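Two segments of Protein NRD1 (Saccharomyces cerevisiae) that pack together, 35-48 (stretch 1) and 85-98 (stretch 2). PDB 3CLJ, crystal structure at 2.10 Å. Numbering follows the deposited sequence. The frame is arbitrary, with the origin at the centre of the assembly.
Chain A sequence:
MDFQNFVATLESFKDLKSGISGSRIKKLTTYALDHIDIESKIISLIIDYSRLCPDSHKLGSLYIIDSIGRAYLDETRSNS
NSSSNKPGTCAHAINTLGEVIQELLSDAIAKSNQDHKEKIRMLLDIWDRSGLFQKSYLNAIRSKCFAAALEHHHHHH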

ATOM      1  N   HIS A  35      15.711   5.606  -1.315  1.00 43.12           N
ATOM      2  CA  HIS A  35      16.345   4.390  -1.796  1.00 43.01           C
ATOM      3  C   HIS A  35      15.483   3.813  -2.929  1.00 43.37           C
ATOM      4  O   HIS A  35      15.126   2.632  -2.923  1.00 42.92           O
ATOM      5  CB  HIS A  35      16.527   3.389  -0.629  1.00 43.78           C
ATOM      6  CG  HIS A  35      17.388   3.901   0.497  1.00 44.87           C
ATOM      7  ND1 HIS A  35      18.760   3.789   0.506  1.00 48.13           N
ATOM      8  CD2 HIS A  35      17.062   4.531   1.655  1.00 48.60           C
ATOM      9  CE1 HIS A  35      19.246   4.338   1.607  1.00 48.69           C
ATOM     10  NE2 HIS A  35      18.236   4.799   2.323  1.00 46.80           N
ATOM     11  N   ILE A  36      15.144   4.658  -3.903  1.00 42.77           N
ATOM     12  CA  ILE A  36      14.391   4.219  -5.078  1.00 42.75           C
ATOM     13  C   ILE A  36      15.159   3.122  -5.856  1.00 43.04           C
ATOM     14  O   ILE A  36      14.543   2.230  -6.460  1.00 42.22           O
ATOM     15  CB  ILE A  36      13.988   5.425  -5.993  1.00 43.02           C
ATOM     16  CG1 ILE A  36      12.860   6.240  -5.340  1.00 42.84           C
ATOM     17  CG2 ILE A  36      13.553   4.974  -7.400  1.00 43.03           C
ATOM     18  CD1 ILE A  36      12.902   7.720  -5.715  1.00 42.13           C
ATOM     19  N   ASP A  37      16.493   3.175  -5.814  1.00 42.75           N
ATOM     20  CA  ASP A  37      17.334   2.167  -6.512  1.00 43.26           C
ATOM     21  C   ASP A  37      17.017   0.706  -6.088  1.00 43.14           C
ATOM     22  O   ASP A  37      16.982  -0.176  -6.924  1.00 43.04           O
ATOM     23  CB  ASP A  37      18.850   2.526  -6.478  1.00 42.57           C
ATOM     24  CG  ASP A  37      19.506   2.371  -5.079  1.00 42.87           C
ATOM     25  OD1 ASP A  37      18.987   2.799  -4.018  1.00 42.25           O
ATOM     26  OD2 ASP A  37      20.628   1.835  -5.050  1.00 49.57           O
ATOM     27  N   ILE A  38      16.742   0.490  -4.796  1.00 43.65           N
ATOM     28  CA  ILE A  38      16.317  -0.819  -4.292  1.00 44.63           C
ATOM     29  C   ILE A  38      14.781  -0.930  -4.069  1.00 44.82           C
ATOM     30  O   ILE A  38      14.323  -1.749  -3.265  1.00 45.08           O
ATOM     31  CB  ILE A  38      17.140  -1.260  -3.027  1.00 43.76           C
ATOM     32  CG1 ILE A  38      17.046  -0.181  -1.945  1.00 45.73           C
ATOM     33  CG2 ILE A  38      18.640  -1.674  -3.431  1.00 46.18           C
ATOM     34  CD1 ILE A  38      17.139  -0.712  -0.553  1.00 47.22           C
ATOM     35  N   GLU A  39      13.986  -0.146  -4.811  1.00 45.57           N
ATOM     36  CA  GLU A  39      12.535  -0.187  -4.672  1.00 46.25           C
ATOM     37  C   GLU A  39      11.996  -1.611  -4.828  1.00 47.01           C
ATOM     38  O   GLU A  39      10.948  -1.942  -4.278  1.00 47.53           O
ATOM     39  CB  GLU A  39      11.824   0.714  -5.698  1.00 46.48           C
ATOM     40  CG  GLU A  39      12.163   0.447  -7.161  1.00 47.71           C
ATOM     41  CD  GLU A  39      11.417  -0.745  -7.796  1.00 48.33           C
ATOM     42  OE1 GLU A  39      11.817  -1.187  -8.908  1.00 47.95           O
ATOM     43  OE2 GLU A  39      10.444  -1.213  -7.187  1.00 47.97           O
ATOM     44  N   SER A  40      12.695  -2.448  -5.589  1.00 45.96           N
ATOM     45  CA  SER A  40      12.150  -3.751  -5.911  1.00 47.25           C
ATOM     46  C   SER A  40      11.939  -4.605  -4.645  1.00 46.51           C
ATOM     47  O   SER A  40      10.946  -5.312  -4.513  1.00 44.76           O
ATOM     48  CB  SER A  40      12.995  -4.409  -6.996  1.00 47.41           C
ATOM     49  OG  SER A  40      12.972  -5.813  -6.878  1.00 53.45           O
ATOM     50  N   LYS A  41      12.868  -4.507  -3.698  1.00 46.69           N
ATOM     51  CA  LYS A  41      12.705  -5.236  -2.449  1.00 46.95           C
ATOM     52  C   LYS A  41      11.929  -4.474  -1.335  1.00 46.89           C
ATOM     53  O   LYS A  41      11.488  -5.099  -0.359  1.00 47.81           O
ATOM     54  CB  LYS A  41      14.040  -5.878  -1.980  1.00 47.55           C
ATOM     55  CG  LYS A  41      15.084  -4.968  -1.365  1.00 47.04           C
ATOM     56  CD  LYS A  41      16.363  -5.793  -1.030  1.00 45.68           C
ATOM     57  CE  LYS A  41      17.502  -4.845  -0.550  1.00 47.50           C
ATOM     58  NZ  LYS A  41      18.854  -5.435  -0.166  1.00 47.18           N
ATOM     59  N   ILE A  42      11.785  -3.150  -1.473  1.00 45.58           N
ATOM     60  CA  ILE A  42      10.888  -2.365  -0.612  1.00 44.41           C
ATOM     61  C   ILE A  42       9.431  -2.738  -0.956  1.00 44.71           C
ATOM     62  O   ILE A  42       8.604  -2.991  -0.047  1.00 44.79           O
ATOM     63  CB  ILE A  42      11.106  -0.827  -0.783  1.00 44.80           C
ATOM     64  CG1 ILE A  42      12.475  -0.394  -0.151  1.00 44.11           C
ATOM     65  CG2 ILE A  42       9.828  -0.015  -0.302  1.00 44.86           C
ATOM     66  CD1 ILE A  42      13.166   0.816  -0.831  1.00 42.71           C
ATOM     67  N   ILE A  43       9.155  -2.804  -2.252  1.00 43.72           N
ATOM     68  CA  ILE A  43       7.821  -3.040  -2.794  1.00 44.66           C
ATOM     69  C   ILE A  43       7.346  -4.485  -2.494  1.00 44.66           C
ATOM     70  O   ILE A  43       6.224  -4.664  -1.979  1.00 45.72           O
ATOM     71  CB  ILE A  43       7.757  -2.622  -4.318  1.00 45.04           C
ATOM     72  CG1 ILE A  43       7.927  -1.075  -4.463  1.00 42.93           C
ATOM     73  CG2 ILE A  43       6.481  -3.157  -5.033  1.00 44.29           C
ATOM     74  CD1 ILE A  43       6.721  -0.260  -4.003  1.00 39.04           C
ATOM     75  N   SER A  44       8.205  -5.466  -2.745  1.00 43.88           N
ATOM     76  CA  SER A  44       7.895  -6.880  -2.426  1.00 44.46           C
ATOM     77  C   SER A  44       7.593  -7.044  -0.934  1.00 44.90           C
ATOM     78  O   SER A  44       6.560  -7.632  -0.559  1.00 45.26           O
ATOM     79  CB  SER A  44       8.967  -7.870  -2.950  1.00 42.18           C
ATOM     80  OG  SER A  44      10.076  -7.969  -2.072  1.00 45.07           O
ATOM     81  N   LEU A  45       8.404  -6.429  -0.081  1.00 46.02           N
ATOM     82  CA  LEU A  45       8.121  -6.493   1.343  1.00 47.54           C
ATOM     83  C   LEU A  45       6.782  -5.907   1.789  1.00 46.50           C
ATOM     84  O   LEU A  45       6.083  -6.531   2.596  1.00 46.46           O
ATOM     85  CB  LEU A  45       9.291  -6.002   2.204  1.00 48.26           C
ATOM     86  CG  LEU A  45       9.152  -6.180   3.735  1.00 51.09           C
ATOM     87  CD1 LEU A  45       8.923  -7.678   4.163  1.00 52.09           C
ATOM     88  CD2 LEU A  45      10.393  -5.592   4.507  1.00 49.96           C
ATOM     89  N   ILE A  46       6.407  -4.730   1.266  1.00 46.50           N
ATOM     90  CA  ILE A  46       5.172  -4.090   1.685  1.00 45.02           C
ATOM     91  C   ILE A  46       3.958  -4.813   1.100  1.00 44.25           C
ATOM     92  O   ILE A  46       2.910  -4.831   1.710  1.00 45.33           O
ATOM     93  CB  ILE A  46       5.172  -2.516   1.472  1.00 45.93           C
ATOM     94  CG1 ILE A  46       4.980  -2.099  -0.004  1.00 42.74           C
ATOM     95  CG2 ILE A  46       6.420  -1.873   2.184  1.00 41.48           C
ATOM     96  CD1 ILE A  46       4.868  -0.566  -0.249  1.00 45.17           C
ATOM     97  N   ILE A  47       4.115  -5.365  -0.091  1.00 43.50           N
ATOM     98  CA  ILE A  47       3.114  -6.276  -0.710  1.00 42.91           C
ATOM     99  C   ILE A  47       2.868  -7.490   0.184  1.00 42.56           C
ATOM    100  O   ILE A  47       1.721  -7.852   0.488  1.00 43.47           O
ATOM    101  CB  ILE A  47       3.545  -6.715  -2.134  1.00 42.51           C
ATOM    102  CG1 ILE A  47       3.444  -5.503  -3.104  1.00 41.46           C
ATOM    103  CG2 ILE A  47       2.646  -7.843  -2.650  1.00 41.58           C
ATOM    104  CD1 ILE A  47       4.027  -5.739  -4.495  1.00 40.40           C
ATOM    105  N   ASP A  48       3.965  -8.099   0.625  1.00 42.51           N
ATOM    106  CA  ASP A  48       3.918  -9.297   1.436  1.00 42.66           C
ATOM    107  C   ASP A  48       3.408  -8.998   2.849  1.00 42.58           C
ATOM    108  O   ASP A  48       2.733  -9.829   3.469  1.00 42.91           O
ATOM    109  CB  ASP A  48       5.308  -9.956   1.435  1.00 41.49           C
ATOM    110  CG  ASP A  48       5.644 -10.617   0.078  1.00 42.35           C
ATOM    111  OD1 ASP A  48       4.716 -10.877  -0.718  1.00 44.23           O
ATOM    112  OD2 ASP A  48       6.829 -10.974  -0.187  1.00 42.06           O
ATOM    113  N   ASN A  85      11.064   2.069 -17.132  1.00 60.19           N
ATOM    114  CA  ASN A  85      10.316   1.259 -16.181  1.00 59.55           C
ATOM    115  C   ASN A  85      11.114   0.052 -15.696  1.00 58.98           C
ATOM    116  O   ASN A  85      10.515  -0.973 -15.343  1.00 59.79           O
ATOM    117  CB  ASN A  85       9.052   0.729 -16.848  1.00 60.23           C
ATOM    118  CG  ASN A  85       7.995   1.782 -17.011  1.00 60.93           C
ATOM    119  OD1 ASN A  85       8.024   2.573 -17.958  1.00 61.72           O
ATOM    120  ND2 ASN A  85       7.020   1.771 -16.111  1.00 61.51           N
ATOM    121  N   LYS A  86      12.446   0.156 -15.711  1.00 57.38           N
ATOM    122  CA  LYS A  86      13.331  -0.908 -15.224  1.00 55.47           C
ATOM    123  C   LYS A  86      13.288  -0.926 -13.698  1.00 53.70           C
ATOM    124  O   LYS A  86      12.910   0.080 -13.081  1.00 52.60           O
ATOM    125  CB  LYS A  86      14.784  -0.693 -15.679  1.00 55.59           C
ATOM    126  CG  LYS A  86      14.970  -0.062 -17.053  1.00 57.09           C
ATOM    127  CD  LYS A  86      15.020  -1.057 -18.212  1.00 58.03           C
ATOM    128  CE  LYS A  86      16.016  -0.551 -19.259  1.00 58.41           C
ATOM    129  NZ  LYS A  86      15.531  -0.656 -20.656  1.00 59.13           N
ATOM    130  N   PRO A  87      13.624  -2.084 -13.086  1.00 52.46           N
ATOM    131  CA  PRO A  87      13.804  -2.127 -11.634  1.00 51.65           C
ATOM    132  C   PRO A  87      14.668  -0.973 -11.135  1.00 50.58           C
ATOM    133  O   PRO A  87      15.608  -0.570 -11.818  1.00 50.22           O
ATOM    134  CB  PRO A  87      14.473  -3.484 -11.410  1.00 51.93           C
ATOM    135  CG  PRO A  87      13.875  -4.350 -12.498  1.00 52.02           C
ATOM    136  CD  PRO A  87      13.759  -3.426 -13.692  1.00 52.28           C
ATOM    137  N   GLY A  88      14.327  -0.433  -9.961  1.00 49.54           N
ATOM    138  CA  GLY A  88      15.025   0.745  -9.437  1.00 48.27           C
ATOM    139  C   GLY A  88      14.462   2.077  -9.941  1.00 47.83           C
ATOM    140  O   GLY A  88      15.147   3.092  -9.887  1.00 47.99           O
ATOM    141  N   THR A  89      13.235   2.068 -10.470  1.00 47.14           N
ATOM    142  CA  THR A  89      12.484   3.303 -10.747  1.00 46.49           C
ATOM    143  C   THR A  89      11.122   3.332 -10.008  1.00 47.06           C
ATOM    144  O   THR A  89      10.548   2.270  -9.685  1.00 47.44           O
ATOM    145  CB  THR A  89      12.257   3.574 -12.278  1.00 46.30           C
ATOM    146  OG1 THR A  89      11.342   2.619 -12.838  1.00 45.40           O
ATOM    147  CG2 THR A  89      13.572   3.592 -13.065  1.00 43.58           C
ATOM    148  N   CYS A  90      10.607   4.542  -9.757  1.00 46.60           N
ATOM    149  CA  CYS A  90       9.245   4.753  -9.269  1.00 46.76           C
ATOM    150  C   CYS A  90       8.166   4.192 -10.196  1.00 46.74           C
ATOM    151  O   CYS A  90       7.137   3.740  -9.729  1.00 47.42           O
ATOM    152  CB  CYS A  90       8.959   6.247  -9.034  1.00 47.83           C
ATOM    153  SG  CYS A  90      10.028   7.071  -7.837  1.00 46.19           S
ATOM    154  N   ALA A  91       8.388   4.258 -11.500  1.00 46.20           N
ATOM    155  CA  ALA A  91       7.422   3.748 -12.464  1.00 45.87           C
ATOM    156  C   ALA A  91       7.227   2.230 -12.304  1.00 45.42           C
ATOM    157  O   ALA A  91       6.100   1.744 -12.298  1.00 45.58           O
ATOM    158  CB  ALA A  91       7.861   4.090 -13.878  1.00 45.40           C
ATOM    159  N   HIS A  92       8.330   1.507 -12.150  1.00 44.96           N
ATOM    160  CA  HIS A  92       8.322   0.055 -11.960  1.00 45.15           C
ATOM    161  C   HIS A  92       7.625  -0.297 -10.619  1.00 44.25           C
ATOM    162  O   HIS A  92       6.754  -1.175 -10.575  1.00 43.54           O
ATOM    163  CB  HIS A  92       9.756  -0.473 -12.011  1.00 44.39           C
ATOM    164  CG  HIS A  92       9.865  -1.948 -11.805  1.00 46.85           C
ATOM    165  ND1 HIS A  92      10.350  -2.505 -10.636  1.00 46.78           N
ATOM    166  CD2 HIS A  92       9.548  -2.985 -12.616  1.00 46.84           C
ATOM    167  CE1 HIS A  92      10.315  -3.822 -10.735  1.00 47.32           C
ATOM    168  NE2 HIS A  92       9.844  -4.138 -11.930  1.00 47.65           N
ATOM    169  N   ALA A  93       8.015   0.404  -9.555  1.00 43.81           N
ATOM    170  CA  ALA A  93       7.416   0.220  -8.238  1.00 45.12           C
ATOM    171  C   ALA A  93       5.894   0.305  -8.321  1.00 45.85           C
ATOM    172  O   ALA A  93       5.197  -0.572  -7.792  1.00 46.95           O
ATOM    173  CB  ALA A  93       7.977   1.238  -7.232  1.00 43.52           C
ATOM    174  N   ILE A  94       5.384   1.356  -8.985  1.00 46.11           N
ATOM    175  CA  ILE A  94       3.935   1.584  -9.128  1.00 46.84           C
ATOM    176  C   ILE A  94       3.298   0.517 -10.019  1.00 46.70           C
ATOM    177  O   ILE A  94       2.156   0.144  -9.802  1.00 47.07           O
ATOM    178  CB  ILE A  94       3.628   3.016  -9.695  1.00 46.66           C
ATOM    179  CG1 ILE A  94       3.983   4.091  -8.651  1.00 46.55           C
ATOM    180  CG2 ILE A  94       2.142   3.174 -10.049  1.00 48.01           C
ATOM    181  CD1 ILE A  94       4.170   5.476  -9.302  1.00 48.62           C
ATOM    182  N   ASN A  95       4.045   0.036 -11.007  1.00 45.55           N
ATOM    183  CA  ASN A  95       3.563  -1.028 -11.875  1.00 45.71           C
ATOM    184  C   ASN A  95       3.420  -2.317 -11.134  1.00 44.27           C
ATOM    185  O   ASN A  95       2.403  -2.960 -11.274  1.00 44.62           O
ATOM    186  CB  ASN A  95       4.453  -1.194 -13.130  1.00 46.88           C
ATOM    187  CG  ASN A  95       4.070  -0.218 -14.223  1.00 51.35           C
ATOM    188  OD1 ASN A  95       2.921   0.277 -14.241  1.00 57.11           O
ATOM    189  ND2 ASN A  95       5.025   0.095 -15.137  1.00 55.37           N
ATOM    190  N   THR A  96       4.404  -2.633 -10.290  1.00 43.40           N
ATOM    191  CA  THR A  96       4.389  -3.836  -9.433  1.00 44.30           C
ATOM    192  C   THR A  96       3.192  -3.840  -8.469  1.00 43.90           C
ATOM    193  O   THR A  96       2.511  -4.846  -8.332  1.00 44.15           O
ATOM    194  CB  THR A  96       5.706  -3.963  -8.645  1.00 44.54           C
ATOM    195  OG1 THR A  96       6.783  -4.011  -9.579  1.00 42.01           O
ATOM    196  CG2 THR A  96       5.777  -5.231  -7.761  1.00 45.21           C
ATOM    197  N   LEU A  97       2.969  -2.709  -7.810  1.00 43.11           N
ATOM    198  CA  LEU A  97       1.879  -2.543  -6.907  1.00 43.46           C
ATOM    199  C   LEU A  97       0.577  -2.685  -7.663  1.00 43.81           C
ATOM    200  O   LEU A  97      -0.298  -3.433  -7.220  1.00 44.08           O
ATOM    201  CB  LEU A  97       1.941  -1.192  -6.199  1.00 41.86           C
ATOM    202  CG  LEU A  97       3.009  -0.967  -5.144  1.00 44.32           C
ATOM    203  CD1 LEU A  97       3.146   0.541  -4.821  1.00 40.64           C
ATOM    204  CD2 LEU A  97       2.720  -1.826  -3.881  1.00 42.12           C
ATOM    205  N   GLY A  98       0.441  -1.949  -8.772  1.00 43.86           N
ATOM    206  CA  GLY A  98      -0.745  -2.070  -9.616  1.00 44.21           C
ATOM    207  C   GLY A  98      -1.046  -3.513 -10.045  1.00 44.02           C
ATOM    208  O   GLY A  98      -2.246  -3.901 -10.112  1.00 45.17           O
TER
HETATM  209  O   HOH W   1       8.776  -3.362  -8.018  1.00 43.99           O

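A buried carboxylate at a helix junction is tolerated when its surroundings supply donors, and the packing of residues 35-48 against 85-98 of NRD1 is a compact example. The two helices, 39-48 and 90-98, run nearly parallel, with 22° between their directions and a closest axial approach of 9.6 Å. The two stretches together bury 567 Å², both sides summed, with a polar cluster near the helix starts, an apolar contact beside it, and mostly hydrocarbon packing farther along.

Followed from its beginning, stretch 2 first contributes backbone. The CA-to-CB bond of Lys 86 points sideways and the rest of the chain leads off from stretch 1, but its carbonyl O accepts a hydrogen bond from Thr 89 OG1 at 3.0 Å, which helps to hold the turn before the helix. Pro 87 is exposed and contributes little, its CA 3.5 Å from Glu 39 OE1.

Gly 88 is where the backbones come closest: its CA is 4.0 Å from Asp 37 CA. That CA also lies 3.3 Å from Asp 37 O and 3.4 Å from Ile 36 O, the latter a CA-H...O contact. A CB here would sit only 3.0 Å from Asp 37 O, and the backbone angles (86/18) would by themselves jam it against the preceding carbonyl, so glycine suits both the fold of the turn and the contact. Its N donates to Glu 39 OE1 at 2.8 Å.

The CA-to-CB bond of Thr 89 points away from stretch 1, and its side chain serves its own helix as N-cap, OG1 accepting from His 92 N at 3.3 Å. Its backbone still makes contact: the carbonyl O lies 3.5 Å from Glu 39 CG, and the CA is 3.9 Å from Ile 36 CG2. Although the CA-to-CB bond of Cys 90 also points away, its SG reaches Ile 36 CD1 at 3.6 Å, an apolar contact suited to a soft, weakly polar sulfur.

His 92 supplies the second donor. Its CB leaves sideways, but with chi1 at t the ring swings nearer, and ND1 donates to Glu 39 OE1 at 2.6 Å, with the oxygen at the ring edge near its plane. One carboxylate oxygen thus takes two hydrogen bonds, from a backbone amide and an imidazole. Glu 39 points its CA-to-CB bond toward stretch 2, and with chi1 and chi2 both p its OE1 lies within reach of both donors. Its other oxygen, OE2, accepts from water 1 at 2.8 Å; the same water is hydrogen-bonded to Thr 96 OG1 at 2.6 Å, extending the polar network by a turn of helix.

From here on the direct side-chain contacts are mostly apolar. Ala 93 has a small methyl that admits close neighbours: CB is 3.6 Å from Ile 43 CG1 and 3.5 Å from Glu 39 OE2. Thr 96 is two-sided, its hydroxyl meeting the water while CG2 packs 3.5 Å from Ile 43 CG2 and 3.7 Å from Ile 47 CD1. Leu 97 is buried; its CA-to-CB bond points sideways but its end comes nearer, and its branched hydrocarbon end meets three buried isoleucines without leaving a polar group unpaired: CD1 touches Ile 43 CD1 at 3.8 Å, and CD2 lies 3.8 Å from Ile 47 CG1 and 4.4 Å from Ile 46 CD1.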